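TRNA nucleotidyl transferase-related protein (Thermotoga maritima, PDB 3H38) is a class II CCA-adding enzyme that probably uses CTP, ATP and magnesium to build the CCA end of tRNA, this chain being its nucleotidyltransferase and RNA-binding part. Local coordinates at residues H245-K249 / V299-Y303; F280-H285 / S304-L309; L288-D293 / I313-E317. All coordinates share one frame; numbering follows the deposited sequence.

Interaction 1: H245-K249 / V299-Y303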
loop_
_atom_site.group_PDB
_atom_site.type_symbol
_atom_site.label_atom_id
_atom_site.label_comp_id
_atom_site.label_asym_id
_atom_site.label_seq_id
_atom_site.Cartn_x
_atom_site.Cartn_y
_atom_site.Cartn_z
ATOM N N HIS A 245 16.494 -1.352 9.609
ATOM C CA HIS A 245 16.861 -2.573 8.888
ATOM C C HIS A 245 16.285 -2.590 7.487
ATOM O O HIS A 245 16.731 -3.360 6.636
ATOM C CB HIS A 245 16.387 -3.815 9.613
ATOM C CG HIS A 245 17.163 -4.118 10.851
ATOM N ND1 HIS A 245 18.410 -4.689 10.817
ATOM C CD2 HIS A 245 16.847 -3.951 12.159
ATOM C CE1 HIS A 245 18.847 -4.859 12.061
ATOM N NE2 HIS A 245 17.917 -4.415 12.888
ATOM N N LEU A 246 15.277 -1.770 7.235
ATOM C CA LEU A 246 14.821 -1.626 5.855
ATOM C C LEU A 246 15.693 -0.596 5.109
ATOM O O LEU A 246 16.064 -0.796 3.945
ATOM C CB LEU A 246 13.329 -1.253 5.788
ATOM C CG LEU A 246 12.344 -2.233 6.426
ATOM C CD1 LEU A 246 10.906 -1.816 6.163
ATOM C CD2 LEU A 246 12.589 -3.657 5.903
ATOM N N PHE A 247 16.027 0.488 5.806
ATOM C CA PHE A 247 16.790 1.606 5.235
ATOM C C PHE A 247 17.858 2.006 6.230
ATOM O O PHE A 247 17.574 2.666 7.224
ATOM C CB PHE A 247 15.886 2.802 4.943
ATOM C CG PHE A 247 14.593 2.425 4.315
ATOM C CD1 PHE A 247 13.471 2.225 5.091
ATOM C CD2 PHE A 247 14.514 2.199 2.950
ATOM C CE1 PHE A 247 12.275 1.833 4.508
ATOM C CE2 PHE A 247 13.330 1.803 2.362
ATOM C CZ PHE A 247 12.200 1.627 3.142
ATOM N N PRO A 248 19.097 1.610 5.945
ATOM C CA PRO A 248 20.225 1.571 6.878
ATOM C C PRO A 248 20.770 2.958 7.197
ATOM O O PRO A 248 21.573 3.111 8.113
ATOM C CB PRO A 248 21.278 0.751 6.113
ATOM C CG PRO A 248 20.561 0.227 4.856
ATOM C CD PRO A 248 19.499 1.228 4.584
ATOM N N LYS A 249 20.357 3.953 6.426
ATOM C CA LYS A 249 20.753 5.327 6.691
ATOM C C LYS A 249 19.615 6.204 7.201
ATOM O O LYS A 249 19.804 7.405 7.397
ATOM C CB LYS A 249 21.365 5.963 5.447
ATOM C CG LYS A 249 22.857 6.102 5.528
ATOM C CD LYS A 249 23.540 4.773 5.425
ATOM C CE LYS A 249 25.000 4.903 5.812
ATOM N NZ LYS A 249 25.777 3.702 5.400
ATOM N N VAL A 299 20.100 1.509 -1.912
ATOM C CA VAL A 299 18.682 1.476 -1.674
ATOM C C VAL A 299 17.921 1.567 -2.993
ATOM O O VAL A 299 16.959 0.823 -3.224
ATOM C CB VAL A 299 18.275 2.585 -0.675
ATOM C CG1 VAL A 299 16.972 3.206 -1.076
ATOM C CG2 VAL A 299 18.227 2.014 0.744
ATOM N N ARG A 300 18.350 2.467 -3.869
ATOM C CA ARG A 300 17.695 2.556 -5.166
ATOM C C ARG A 300 17.603 1.169 -5.816
ATOM O O ARG A 300 16.599 0.830 -6.421
ATOM C CB ARG A 300 18.434 3.508 -6.102
ATOM C CG ARG A 300 17.851 3.499 -7.512
ATOM C CD ARG A 300 18.834 4.051 -8.500
ATOM N NE ARG A 300 20.058 3.261 -8.512
ATOM C CZ ARG A 300 21.259 3.752 -8.803
ATOM N NH1 ARG A 300 22.326 2.955 -8.800
ATOM N NH2 ARG A 300 21.392 5.042 -9.088
ATOM N N ASP A 301 18.654 0.371 -5.682
ATOM C CA ASP A 301 18.713 -0.906 -6.382
ATOM C C ASP A 301 17.986 -2.008 -5.642
ATOM O O ASP A 301 17.444 -2.901 -6.282
ATOM C CB ASP A 301 20.165 -1.355 -6.631
ATOM C CG ASP A 301 20.866 -0.553 -7.741
ATOM O OD1 ASP A 301 20.184 -0.009 -8.647
ATOM O OD2 ASP A 301 22.118 -0.484 -7.702
ATOM N N ARG A 302 17.992 -1.970 -4.308
ATOM C CA ARG A 302 17.393 -3.052 -3.525
ATOM C C ARG A 302 15.870 -3.106 -3.706
ATOM O O ARG A 302 15.301 -4.141 -4.081
ATOM C CB ARG A 302 17.778 -2.945 -2.045
ATOM C CG ARG A 302 17.062 -3.935 -1.130
ATOM C CD ARG A 302 17.897 -4.281 0.095
ATOM N NE ARG A 302 17.128 -4.905 1.181
ATOM C CZ ARG A 302 16.853 -6.206 1.257
ATOM N NH1 ARG A 302 16.185 -6.684 2.294
ATOM N NH2 ARG A 302 17.253 -7.035 0.300
ATOM N N TYR A 303 15.227 -1.978 -3.492
ATOM C CA TYR A 303 13.843 -1.748 -3.808
ATOM C C TYR A 303 13.986 -1.144 -5.151
ATOM O O TYR A 303 15.012 -0.652 -5.430
ATOM C CB TYR A 303 13.273 -0.797 -2.798
ATOM C CG TYR A 303 13.595 -1.267 -1.441
ATOM C CD1 TYR A 303 14.527 -0.644 -0.702
ATOM C CD2 TYR A 303 13.013 -2.393 -0.927
ATOM C CE1 TYR A 303 14.837 -1.095 0.512
ATOM C CE2 TYR A 303 13.328 -2.843 0.274
ATOM C CZ TYR A 303 14.225 -2.188 1.008
ATOM O OH TYR A 303 14.560 -2.627 2.225
HETATM O O HOH W 1 16.717 -4.596 4.127
#

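Interaction 2: F280-H285 / S304-L309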
loop_
_atom_site.group_PDB
_atom_site.type_symbol
_atom_site.label_atom_id
_atom_site.label_comp_id
_atom_site.label_asym_id
_atom_site.label_seq_id
_atom_site.Cartn_x
_atom_site.Cartn_y
_atom_site.Cartn_z
ATOM N N PHE A 280 3.968 5.157 -1.330
ATOM C CA PHE A 280 5.266 4.533 -1.127
ATOM C C PHE A 280 6.398 5.569 -1.343
ATOM O O PHE A 280 7.306 5.693 -0.528
ATOM C CB PHE A 280 5.428 3.305 -2.043
ATOM C CG PHE A 280 6.779 2.636 -1.936
ATOM C CD1 PHE A 280 7.207 2.089 -0.734
ATOM C CD2 PHE A 280 7.612 2.546 -3.040
ATOM C CE1 PHE A 280 8.459 1.479 -0.627
ATOM C CE2 PHE A 280 8.861 1.935 -2.946
ATOM C CZ PHE A 280 9.286 1.407 -1.721
ATOM N N TYR A 281 6.324 6.304 -2.443
ATOM C CA TYR A 281 7.316 7.319 -2.756
ATOM C C TYR A 281 7.195 8.571 -1.882
ATOM O O TYR A 281 8.207 9.174 -1.512
ATOM C CB TYR A 281 7.201 7.717 -4.213
ATOM C CG TYR A 281 7.930 6.785 -5.109
ATOM C CD1 TYR A 281 8.987 7.235 -5.869
ATOM C CD2 TYR A 281 7.596 5.436 -5.168
ATOM C CE1 TYR A 281 9.681 6.393 -6.675
ATOM C CE2 TYR A 281 8.299 4.570 -5.986
ATOM C CZ TYR A 281 9.336 5.071 -6.734
ATOM O OH TYR A 281 10.060 4.283 -7.558
ATOM N N ALA A 282 5.965 8.964 -1.574
ATOM C CA ALA A 282 5.761 10.084 -0.673
ATOM C C ALA A 282 6.532 9.803 0.608
ATOM O O ALA A 282 7.306 10.646 1.077
ATOM C CB ALA A 282 4.294 10.258 -0.373
ATOM N N VAL A 283 6.337 8.609 1.165
ATOM C CA VAL A 283 7.016 8.235 2.411
ATOM C C VAL A 283 8.528 8.137 2.242
ATOM O O VAL A 283 9.280 8.378 3.181
ATOM C CB VAL A 283 6.487 6.900 2.992
ATOM C CG1 VAL A 283 7.113 6.625 4.346
ATOM C CG2 VAL A 283 5.000 6.964 3.156
ATOM N N LEU A 284 8.983 7.776 1.051
ATOM C CA LEU A 284 10.424 7.675 0.838
ATOM C C LEU A 284 11.065 9.060 0.745
ATOM O O LEU A 284 12.238 9.235 1.095
ATOM C CB LEU A 284 10.753 6.850 -0.410
ATOM C CG LEU A 284 10.404 5.360 -0.439
ATOM C CD1 LEU A 284 10.846 4.715 -1.757
ATOM C CD2 LEU A 284 11.027 4.621 0.729
ATOM N N HIS A 285 10.300 10.043 0.272
ATOM C CA HIS A 285 10.792 11.419 0.236
ATOM C C HIS A 285 11.290 11.803 1.624
ATOM O O HIS A 285 12.282 12.505 1.751
ATOM C CB HIS A 285 9.726 12.398 -0.238
ATOM C CG HIS A 285 9.707 12.610 -1.714
ATOM N ND1 HIS A 285 10.264 13.721 -2.315
ATOM C CD2 HIS A 285 9.174 11.873 -2.724
ATOM C CE1 HIS A 285 10.076 13.665 -3.620
ATOM N NE2 HIS A 285 9.406 12.550 -3.891
ATOM N N SER A 304 13.065 -1.263 -6.061
ATOM C CA SER A 304 13.412 -0.752 -7.385
ATOM C C SER A 304 12.978 0.659 -7.722
ATOM O O SER A 304 12.045 0.822 -8.447
ATOM C CB SER A 304 12.969 -1.726 -8.455
ATOM O OG SER A 304 13.690 -2.920 -8.339
ATOM N N LEU A 305 13.708 1.664 -7.251
ATOM C CA LEU A 305 13.309 3.070 -7.290
ATOM C C LEU A 305 13.722 3.791 -8.567
ATOM O O LEU A 305 14.738 3.450 -9.177
ATOM C CB LEU A 305 13.887 3.768 -6.067
ATOM C CG LEU A 305 13.635 2.926 -4.809
ATOM C CD1 LEU A 305 14.167 3.608 -3.525
ATOM C CD2 LEU A 305 12.120 2.528 -4.676
ATOM N N ARG A 306 12.997 4.827 -8.937
ATOM C CA ARG A 306 13.354 5.628 -10.077
ATOM C C ARG A 306 14.686 6.250 -9.827
ATOM O O ARG A 306 15.018 6.545 -8.726
ATOM C CB ARG A 306 12.370 6.735 -10.266
ATOM C CG ARG A 306 10.990 6.283 -10.459
ATOM C CD ARG A 306 10.151 7.235 -11.250
ATOM N NE ARG A 306 9.028 6.523 -11.845
ATOM C CZ ARG A 306 8.224 7.000 -12.796
ATOM N NH1 ARG A 306 8.399 8.218 -13.289
ATOM N NH2 ARG A 306 7.232 6.250 -13.247
ATOM N N ARG A 307 15.472 6.435 -10.865
ATOM C CA ARG A 307 16.814 6.971 -10.674
ATOM C C ARG A 307 16.783 8.443 -10.236
ATOM O O ARG A 307 17.578 8.870 -9.401
ATOM C CB ARG A 307 17.653 6.808 -11.955
ATOM C CG ARG A 307 17.984 5.357 -12.344
ATOM C CD ARG A 307 18.953 5.281 -13.530
ATOM N NE ARG A 307 20.273 5.852 -13.234
ATOM C CZ ARG A 307 21.304 5.158 -12.748
ATOM N NH1 ARG A 307 21.166 3.861 -12.500
ATOM N NH2 ARG A 307 22.474 5.758 -12.509
ATOM N N ASN A 308 15.852 9.188 -10.776
ATOM C CA ASN A 308 15.726 10.598 -10.521
ATOM C C ASN A 308 15.291 10.942 -9.121
ATOM O O ASN A 308 15.348 12.060 -8.754
ATOM C CB ASN A 308 14.730 11.200 -11.501
ATOM C CG ASN A 308 15.291 12.375 -12.250
ATOM O OD1 ASN A 308 14.997 13.529 -11.944
ATOM N ND2 ASN A 308 16.116 12.094 -13.240
ATOM N N LEU A 309 14.797 9.977 -8.374
ATOM C CA LEU A 309 14.131 10.219 -7.102
ATOM C C LEU A 309 15.029 10.936 -6.106
ATOM O O LEU A 309 14.568 11.812 -5.347
ATOM C CB LEU A 309 13.609 8.905 -6.496
ATOM C CG LEU A 309 13.020 9.038 -5.089
ATOM C CD1 LEU A 309 11.664 9.819 -5.089
ATOM C CD2 LEU A 309 12.927 7.692 -4.381
#

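Interaction 3: L288-D293 / I313-E317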
loop_
_atom_site.group_PDB
_atom_site.type_symbol
_atom_site.label_atom_id
_atom_site.label_comp_id
_atom_site.label_asym_id
_atom_site.label_seq_id
_atom_site.Cartn_x
_atom_site.Cartn_y
_atom_site.Cartn_z
ATOM N N LEU A 288 14.300 9.003 3.037
ATOM C CA LEU A 288 15.564 9.046 2.319
ATOM C C LEU A 288 16.247 10.431 2.274
ATOM O O LEU A 288 17.241 10.623 1.580
ATOM C CB LEU A 288 15.387 8.444 0.920
ATOM C CG LEU A 288 15.612 6.927 0.720
ATOM C CD1 LEU A 288 15.323 6.073 1.944
ATOM C CD2 LEU A 288 14.832 6.422 -0.472
ATOM N N GLU A 289 15.735 11.386 3.036
ATOM C CA GLU A 289 16.444 12.650 3.165
ATOM C C GLU A 289 17.886 12.435 3.617
ATOM O O GLU A 289 18.155 11.613 4.501
ATOM C CB GLU A 289 15.722 13.581 4.138
ATOM C CG GLU A 289 14.436 14.158 3.565
ATOM C CD GLU A 289 13.775 15.166 4.503
ATOM O OE1 GLU A 289 12.907 15.926 4.027
ATOM O OE2 GLU A 289 14.119 15.199 5.713
ATOM N N PHE A 290 18.805 13.161 2.980
ATOM C CA PHE A 290 20.202 13.270 3.429
ATOM C C PHE A 290 21.036 12.026 3.169
ATOM O O PHE A 290 22.090 11.815 3.786
ATOM C CB PHE A 290 20.272 13.686 4.900
ATOM C CG PHE A 290 19.591 14.990 5.176
ATOM C CD1 PHE A 290 18.450 15.038 5.959
ATOM C CD2 PHE A 290 20.074 16.170 4.610
ATOM C CE1 PHE A 290 17.808 16.230 6.200
ATOM C CE2 PHE A 290 19.440 17.372 4.846
ATOM C CZ PHE A 290 18.301 17.405 5.640
ATOM N N TYR A 291 20.559 11.217 2.231
ATOM C CA TYR A 291 21.257 10.005 1.849
ATOM C C TYR A 291 22.409 10.343 0.915
ATOM O O TYR A 291 22.251 11.061 -0.069
ATOM C CB TYR A 291 20.298 9.021 1.164
ATOM C CG TYR A 291 19.759 7.929 2.058
ATOM C CD1 TYR A 291 19.856 6.599 1.679
ATOM C CD2 TYR A 291 19.151 8.223 3.274
ATOM C CE1 TYR A 291 19.371 5.580 2.486
ATOM C CE2 TYR A 291 18.657 7.206 4.096
ATOM C CZ TYR A 291 18.774 5.883 3.687
ATOM O OH TYR A 291 18.306 4.847 4.465
ATOM N N ASP A 292 23.577 9.820 1.247
ATOM C CA ASP A 292 24.736 9.909 0.379
ATOM C C ASP A 292 24.519 9.057 -0.878
ATOM O O ASP A 292 23.710 8.128 -0.878
ATOM C CB ASP A 292 25.973 9.444 1.147
ATOM C CG ASP A 292 25.690 8.227 2.040
ATOM O OD1 ASP A 292 24.645 8.197 2.756
ATOM O OD2 ASP A 292 26.532 7.307 2.033
ATOM N N ASP A 293 25.280 9.325 -1.912
ATOM C CA ASP A 293 25.116 8.705 -3.196
ATOM C C ASP A 293 25.231 7.199 -3.206
ATOM O O ASP A 293 24.557 6.547 -3.941
ATOM C CB ASP A 293 26.165 9.272 -4.137
ATOM C CG ASP A 293 25.719 10.541 -4.798
ATOM O OD1 ASP A 293 24.513 10.715 -4.935
ATOM O OD2 ASP A 293 26.545 11.359 -5.208
ATOM N N ILE A 313 14.126 14.470 -3.934
ATOM C CA ILE A 313 14.271 14.497 -2.491
ATOM C C ILE A 313 15.254 15.593 -2.115
ATOM O O ILE A 313 14.983 16.419 -1.246
ATOM C CB ILE A 313 14.764 13.131 -1.964
ATOM C CG1 ILE A 313 13.620 12.112 -2.048
ATOM C CG2 ILE A 313 15.313 13.251 -0.548
ATOM C CD1 ILE A 313 13.965 10.704 -1.538
ATOM N N ARG A 314 16.385 15.607 -2.808
ATOM C CA ARG A 314 17.453 16.544 -2.524
ATOM C C ARG A 314 17.009 17.972 -2.761
ATOM O O ARG A 314 17.388 18.873 -2.018
ATOM C CB ARG A 314 18.700 16.200 -3.336
ATOM C CG ARG A 314 19.390 14.977 -2.778
ATOM C CD ARG A 314 20.667 14.635 -3.503
ATOM N NE ARG A 314 21.460 13.706 -2.700
ATOM C CZ ARG A 314 22.387 12.895 -3.199
ATOM N NH1 ARG A 314 23.062 12.081 -2.396
ATOM N NH2 ARG A 314 22.638 12.904 -4.501
ATOM N N HIS A 315 16.186 18.180 -3.780
ATOM C CA HIS A 315 15.631 19.504 -4.005
ATOM C C HIS A 315 14.874 19.961 -2.756
ATOM O O HIS A 315 15.064 21.075 -2.287
ATOM C CB HIS A 315 14.732 19.519 -5.248
ATOM C CG HIS A 315 14.088 20.848 -5.521
ATOM N ND1 HIS A 315 14.813 22.025 -5.633
ATOM C CD2 HIS A 315 12.796 21.195 -5.723
ATOM C CE1 HIS A 315 13.993 23.024 -5.880
ATOM N NE2 HIS A 315 12.759 22.551 -5.947
ATOM N N VAL A 316 14.045 19.084 -2.191
ATOM C CA VAL A 316 13.241 19.460 -1.026
ATOM C C VAL A 316 14.117 19.614 0.211
ATOM O O VAL A 316 14.041 20.621 0.913
ATOM C CB VAL A 316 12.057 18.465 -0.781
ATOM C CG1 VAL A 316 11.299 18.777 0.512
ATOM C CG2 VAL A 316 11.101 18.497 -1.952
ATOM N N GLU A 317 14.979 18.638 0.471
ATOM C CA GLU A 317 15.808 18.729 1.667
ATOM C C GLU A 317 16.686 19.967 1.633
ATOM O O GLU A 317 16.995 20.534 2.673
ATOM C CB GLU A 317 16.635 17.463 1.904
ATOM C CG GLU A 317 17.672 17.173 0.840
ATOM C CD GLU A 317 18.288 15.788 0.985
ATOM O OE1 GLU A 317 17.533 14.779 1.026
ATOM O OE2 GLU A 317 19.537 15.713 1.057
#

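Interaction 1: H245-K249 / V299-Y303
Two helix ends meet in the all-helical part of the enzyme that follows its nucleotidyltransferase head: the exit from helix 242-246, within the family's probable RNA-binding region, lies against the last turn of helix 293-302. Tyr303 OH donates a hydrogen bond to Leu246 O, 2.9 Å away, and the carbonyl oxygen lies at the edge of the tyrosine ring, near its plane. The hydroxyl sits 20° off the carbonyl plane. With CG anti to the carbonyl carbon (chi1 -50°), Tyr303 points its ring at the other helix end, and Arg302 CG lies over the centre of one ring face. Phe247 CE2 comes to 3.8 Å from Tyr303 CE1, the two ring planes inclined at 48°. Val299 CG2 meets Phe247 at the ring edge and lies 4.1 Å from Pro248 CD. A water accepts from Arg302 NH1 and donates to His245 O, with a weak link to Tyr303 OH. Outside the pair, Arg302 NH2 bonds to Thr212 O, and Phe287 meets the Phe247 ring. The last-turn carbonyls of His245 and Leu246 thus find donors in a water and a phenol, so this mostly buried helix end is joined to its neighbour by both polar and aromatic contacts.

Interaction 2: F280-H285 / S304-L309
Phe280, early in helix 279-287, begins the contact with the connection between helices 293-302 and 309-328 by bringing its ring atom CE2 to 3.7 Å from Leu305 CD2. The two side chains cross at about a right angle, and Leu284 CD1, from the next turn of the same helix, lies over the rim of one face of the Phe280 ring.

Tyr281 reaches farther across. Its hydroxyl accepts a hydrogen bond from the backbone N of Arg306, with 3.3 Å between Arg306 N and Tyr281 OH and an N-H...O angle of 146°, long and somewhat bent. The Arg306 chain crosses the tyrosine at about a right angle, its CG 3.6 Å from Tyr281 OH. Nearer the helix, Tyr281 CD1 packs on Leu309 CD1 at 3.8 Å.

Leu284, directed at the loop, meets Leu305 tip to tip, its CD1 3.9 Å from Leu305 CD2, so that this one methyl of Leu305 touches both Phe280 and Leu284. His285 ends the series: its NE2 lies 3.7 Å from Leu309 CD1. With CG anti to the backbone N (chi1 174°), Leu309 directs its branch at the helix, and CD1 touches both His285 and Tyr281. Trp296 of helix 293-302 also touches Leu305 and Leu309, and the His285 ring meets that of His350.

Leu305 of the irregular connection and Leu309 at the start of helix 309-328 are therefore held in aromatic and aliphatic surroundings, and a single tyrosine hydroxyl takes up one backbone N-H of the loop. His285 NE2 is buried here without a polar partner in the model, which may disfavour a charged imidazole, although Glu346 also touches this side chain.

Interaction 3: L288-D293 / I313-E317
Glu317 OE1 accepts the backbone N-H of Phe290, 2.8 Å from Phe290 N, at an N-H...O angle of 159° and from above the carboxylate plane. The Phe290 side chain runs past that of Glu317 in the opposite direction and presents one ring face to Glu317 CB, while its CD2 comes to 3.6 Å from Glu317 OE2. At the other end of the loop Arg314 binds two oxygens. Its NH1 donates to Tyr291 O at 2.7 Å, in the carbonyl plane, and NH1 and NH2 together make an end-on salt bridge to one oxygen of Asp293, with NH2 2.9 Å from OD1. Both nitrogens approach this oxygen from the same face of the carboxylate, whose plane stands 65° from the guanidinium. Beside these polar groups, Ile313 CD1 packs on Leu288 CB at 3.6 Å.

A type II turn from Leu288 to Tyr291 presents the Phe290 N-H, with Phe290 at its third position in a left-handed helical conformation. On the helix, Glu317 places CG between its backbone N and carbonyl carbon (chi1 65°), then extends to the turn. Arg314 is stretched from CG to NE, which carries its guanidinium to the start of helix 293-302, the preceding helix. Asp293 follows the N-cap residue Asp292, whose OD2 bonds to Ser295 OG. Glu289 turns its carboxylate to other partners, a salt bridge to Lys259 NZ and a hydrogen bond to Tyr354 OH.

The turn joins helix 279-287 to helix 293-302 and rests on helix 309-328, the next helix along the chain, while Val316 and Glu289 also touch helix 345-352.

All three contacts lie in the helical part of the chain, their segments alternating in sequence. Interactions 2 and 3 engage helices 279-287 and 309-328 or the connections beside them, while interaction 1 brings in the end of helix 242-246; helix 293-302 or its ends take part in all three. Interactions 1 and 2 are buried, and Val299 CG1 packs on Leu305 CD1 between them. Interaction 3 is only partly buried and depends on charged side chains, whereas interaction 2 is mainly apolar and interaction 1 combines aromatic packing with a water and a phenol. Tyr291 OH, 3.0 Å from Lys249 N in a probable hydrogen bond, ties interaction 3 to interaction 1. Ile313 CG1 packs on His285 CA, linking interactions 2 and 3.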